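Lectin-like protein (Entamoeba histolytica HM-1:IMSS-A, PDB 5ZBT) is of unknown function, but its legume lectin-like domain, related to that of ERGIC-53, may bind mannose. Local coordinates at residues A[99-104]-A[209-214]. Sequence-based numbering, arbitrary orientation.
Sequences GVWLTE and GISATN
Trp101 reaches diagonally over the strand pair to Ser211, its indole NE1 donating to OG at 2.8 Å. The bond is fairly straight, 156° at the hydrogen, with the hydroxyl oxygen slightly out of the ring plane. The indole lies back along its own strand over Gly99 because CG stands anti to the carbonyl carbon (chi1 -60°); glycine suits that position, since a CB there would run into NE1. Serine suits its place because one buried OG works both ways, accepting from NE1 and donating to Phe113 O in a loop over the sheet. Tyr119 and Phe125 meet the indole edge-to-face.

In the backbone, Gly99 pairs with Ser211 and Trp101 with Gly209 as antiparallel hydrogen-bonded pairs. Gly209 has no side chain to compete for room beside Trp101 CB, and its O meets the indole edge in plane. Between them Val100 and Ile210, a non-hydrogen-bonded pair, turn their branched, strand-favouring side chains to the other face, where both touch Leu84 of the second sheet. There Val100 CG1 lies 3.7 Å from Gly209 O. Strands 97-103 and 207-213 are inner neighbours in one of two antiparallel sheets packed face to face, the beta-sandwich (jelly roll) of legume-type lectins.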
ATOM      1  N   GLY A  99      -0.478  -3.325   2.876  1.00 10.14           N
ATOM      2  CA  GLY A  99      -1.581  -2.417   2.616  1.00 10.04           C
ATOM      3  C   GLY A  99      -1.097  -1.032   2.250  1.00  9.38           C
ATOM      4  O   GLY A  99      -0.125  -0.530   2.820  1.00 10.40           O
ATOM      5  N   VAL A 100      -1.781  -0.420   1.289  1.00  6.88           N
ATOM      6  CA  VAL A 100      -1.650   1.004   1.023  1.00  8.27           C
ATOM      7  C   VAL A 100      -2.983   1.657   1.364  1.00  8.93           C
ATOM      8  O   VAL A 100      -4.047   1.145   1.006  1.00  9.10           O
ATOM      9  CB  VAL A 100      -1.234   1.282  -0.428  1.00  7.62           C
ATOM     10  CG1 VAL A 100      -1.038   2.817  -0.640  1.00  6.89           C
ATOM     11  CG2 VAL A 100       0.031   0.523  -0.752  1.00  4.91           C
ATOM     12  N   TRP A 101      -2.929   2.767   2.075  1.00  8.49           N
ATOM     13  CA  TRP A 101      -4.104   3.266   2.763  1.00 11.00           C
ATOM     14  C   TRP A 101      -4.341   4.720   2.396  1.00  8.62           C
ATOM     15  O   TRP A 101      -3.402   5.513   2.352  1.00  8.88           O
ATOM     16  CB  TRP A 101      -3.937   3.135   4.282  1.00 10.92           C
ATOM     17  CG  TRP A 101      -3.720   1.724   4.805  1.00 13.89           C
ATOM     18  CD1 TRP A 101      -2.549   0.994   4.789  1.00 11.02           C
ATOM     19  CD2 TRP A 101      -4.695   0.903   5.470  1.00 12.54           C
ATOM     20  NE1 TRP A 101      -2.749  -0.228   5.395  1.00 10.89           N
ATOM     21  CE2 TRP A 101      -4.056  -0.307   5.819  1.00 12.88           C
ATOM     22  CE3 TRP A 101      -6.054   1.077   5.804  1.00 12.23           C
ATOM     23  CZ2 TRP A 101      -4.729  -1.340   6.481  1.00 10.79           C
ATOM     24  CZ3 TRP A 101      -6.718   0.048   6.467  1.00 11.12           C
ATOM     25  CH2 TRP A 101      -6.050  -1.143   6.796  1.00 12.79           C
ATOM     26  N   LEU A 102      -5.599   5.067   2.143  1.00 11.38           N
ATOM     27  CA  LEU A 102      -6.005   6.454   1.897  1.00 12.51           C
ATOM     28  C   LEU A 102      -7.133   6.732   2.882  1.00 13.38           C
ATOM     29  O   LEU A 102      -8.275   6.310   2.660  1.00 15.23           O
ATOM     30  CB  LEU A 102      -6.433   6.669   0.447  1.00  7.98           C
ATOM     31  CG  LEU A 102      -5.328   6.518  -0.634  1.00 11.27           C
ATOM     32  CD1 LEU A 102      -4.954   5.054  -0.922  1.00  8.85           C
ATOM     33  CD2 LEU A 102      -5.717   7.203  -1.941  1.00  8.39           C
ATOM     34  N   THR A 103      -6.810   7.394   3.994  1.00  9.86           N
ATOM     35  CA  THR A 103      -7.734   7.465   5.117  1.00 12.44           C
ATOM     36  C   THR A 103      -7.907   8.884   5.629  1.00 12.25           C
ATOM     37  O   THR A 103      -7.048   9.756   5.451  1.00 11.59           O
ATOM     38  CB  THR A 103      -7.298   6.566   6.288  1.00 12.29           C
ATOM     39  OG1 THR A 103      -5.933   6.850   6.654  1.00 11.10           O
ATOM     40  CG2 THR A 103      -7.470   5.101   5.906  1.00  9.05           C
ATOM     41  N   GLU A 104      -9.048   9.073   6.301  1.00 13.08           N
ATOM     42  CA  GLU A 104      -9.400  10.356   6.902  1.00 20.90           C
ATOM     43  C   GLU A 104      -8.465  10.724   8.055  1.00 23.92           C
ATOM     44  O   GLU A 104      -8.219  11.916   8.291  1.00 21.23           O
ATOM     45  CB  GLU A 104     -10.860  10.309   7.375  1.00 22.67           C
ATOM     46  CG  GLU A 104     -11.331  11.534   8.151  1.00 30.94           C
ATOM     47  CD  GLU A 104     -12.764  11.390   8.657  1.00 40.96           C
ATOM     48  OE1 GLU A 104     -13.681  11.992   8.043  1.00 40.11           O
ATOM     49  OE2 GLU A 104     -12.969  10.663   9.660  1.00 41.48           O
ATOM     50  N   GLY A 209      -0.907   5.981   3.849  1.00 10.65           N
ATOM     51  CA  GLY A 209      -0.240   5.040   4.726  1.00 10.57           C
ATOM     52  C   GLY A 209       0.255   3.815   3.977  1.00  9.90           C
ATOM     53  O   GLY A 209      -0.287   3.438   2.933  1.00 10.15           O
ATOM     54  N   ILE A 210       1.300   3.199   4.516  1.00  7.52           N
ATOM     55  CA  ILE A 210       1.780   1.901   4.061  1.00 11.20           C
ATOM     56  C   ILE A 210       1.925   1.021   5.292  1.00 14.47           C
ATOM     57  O   ILE A 210       2.354   1.493   6.352  1.00 16.42           O
ATOM     58  CB  ILE A 210       3.119   2.009   3.293  1.00 16.26           C
ATOM     59  CG1 ILE A 210       2.974   2.942   2.093  1.00 11.60           C
ATOM     60  CG2 ILE A 210       3.623   0.616   2.820  1.00 16.26           C
ATOM     61  CD1 ILE A 210       4.286   3.351   1.478  1.00 13.62           C
ATOM     62  N   SER A 211       1.541  -0.249   5.163  1.00 15.56           N
ATOM     63  CA  SER A 211       1.600  -1.188   6.275  1.00 11.20           C
ATOM     64  C   SER A 211       1.869  -2.586   5.746  1.00 14.30           C
ATOM     65  O   SER A 211       1.698  -2.867   4.553  1.00 13.68           O
ATOM     66  CB  SER A 211       0.301  -1.194   7.075  1.00 10.13           C
ATOM     67  OG  SER A 211      -0.705  -1.859   6.343  1.00 12.36           O
ATOM     68  N   ALA A 212       2.274  -3.474   6.655  1.00  9.72           N
ATOM     69  CA  ALA A 212       2.466  -4.860   6.266  1.00 12.02           C
ATOM     70  C   ALA A 212       2.504  -5.731   7.507  1.00 12.62           C
ATOM     71  O   ALA A 212       2.856  -5.276   8.596  1.00  8.96           O
ATOM     72  CB  ALA A 212       3.754  -5.058   5.443  1.00 12.59           C
ATOM     73  N   THR A 213       2.144  -6.989   7.324  1.00 13.86           N
ATOM     74  CA  THR A 213       2.301  -7.998   8.357  1.00 14.25           C
ATOM     75  C   THR A 213       2.948  -9.223   7.727  1.00 12.98           C
ATOM     76  O   THR A 213       2.694  -9.534   6.561  1.00 11.87           O
ATOM     77  CB  THR A 213       0.951  -8.363   8.991  1.00 14.67           C
ATOM     78  OG1 THR A 213       1.158  -9.325  10.025  1.00 20.29           O
ATOM     79  CG2 THR A 213      -0.009  -8.954   7.950  1.00 11.97           C
ATOM     80  N   ASN A 214       3.808  -9.907   8.484  1.00 13.68           N
ATOM     81  CA  ASN A 214       4.324 -11.174   7.974  1.00 14.72           C
ATOM     82  C   ASN A 214       3.374 -12.342   8.217  1.00 14.84           C
ATOM     83  O   ASN A 214       3.597 -13.432   7.671  1.00 16.46           O
ATOM     84  CB  ASN A 214       5.690 -11.512   8.588  1.00 15.11           C
ATOM     85  CG  ASN A 214       6.777 -10.501   8.231  1.00 17.53           C
ATOM     86  OD1 ASN A 214       7.747 -10.339   8.991  1.00 17.46           O
ATOM     87  ND2 ASN A 214       6.614  -9.793   7.105  1.00 11.11           N
TER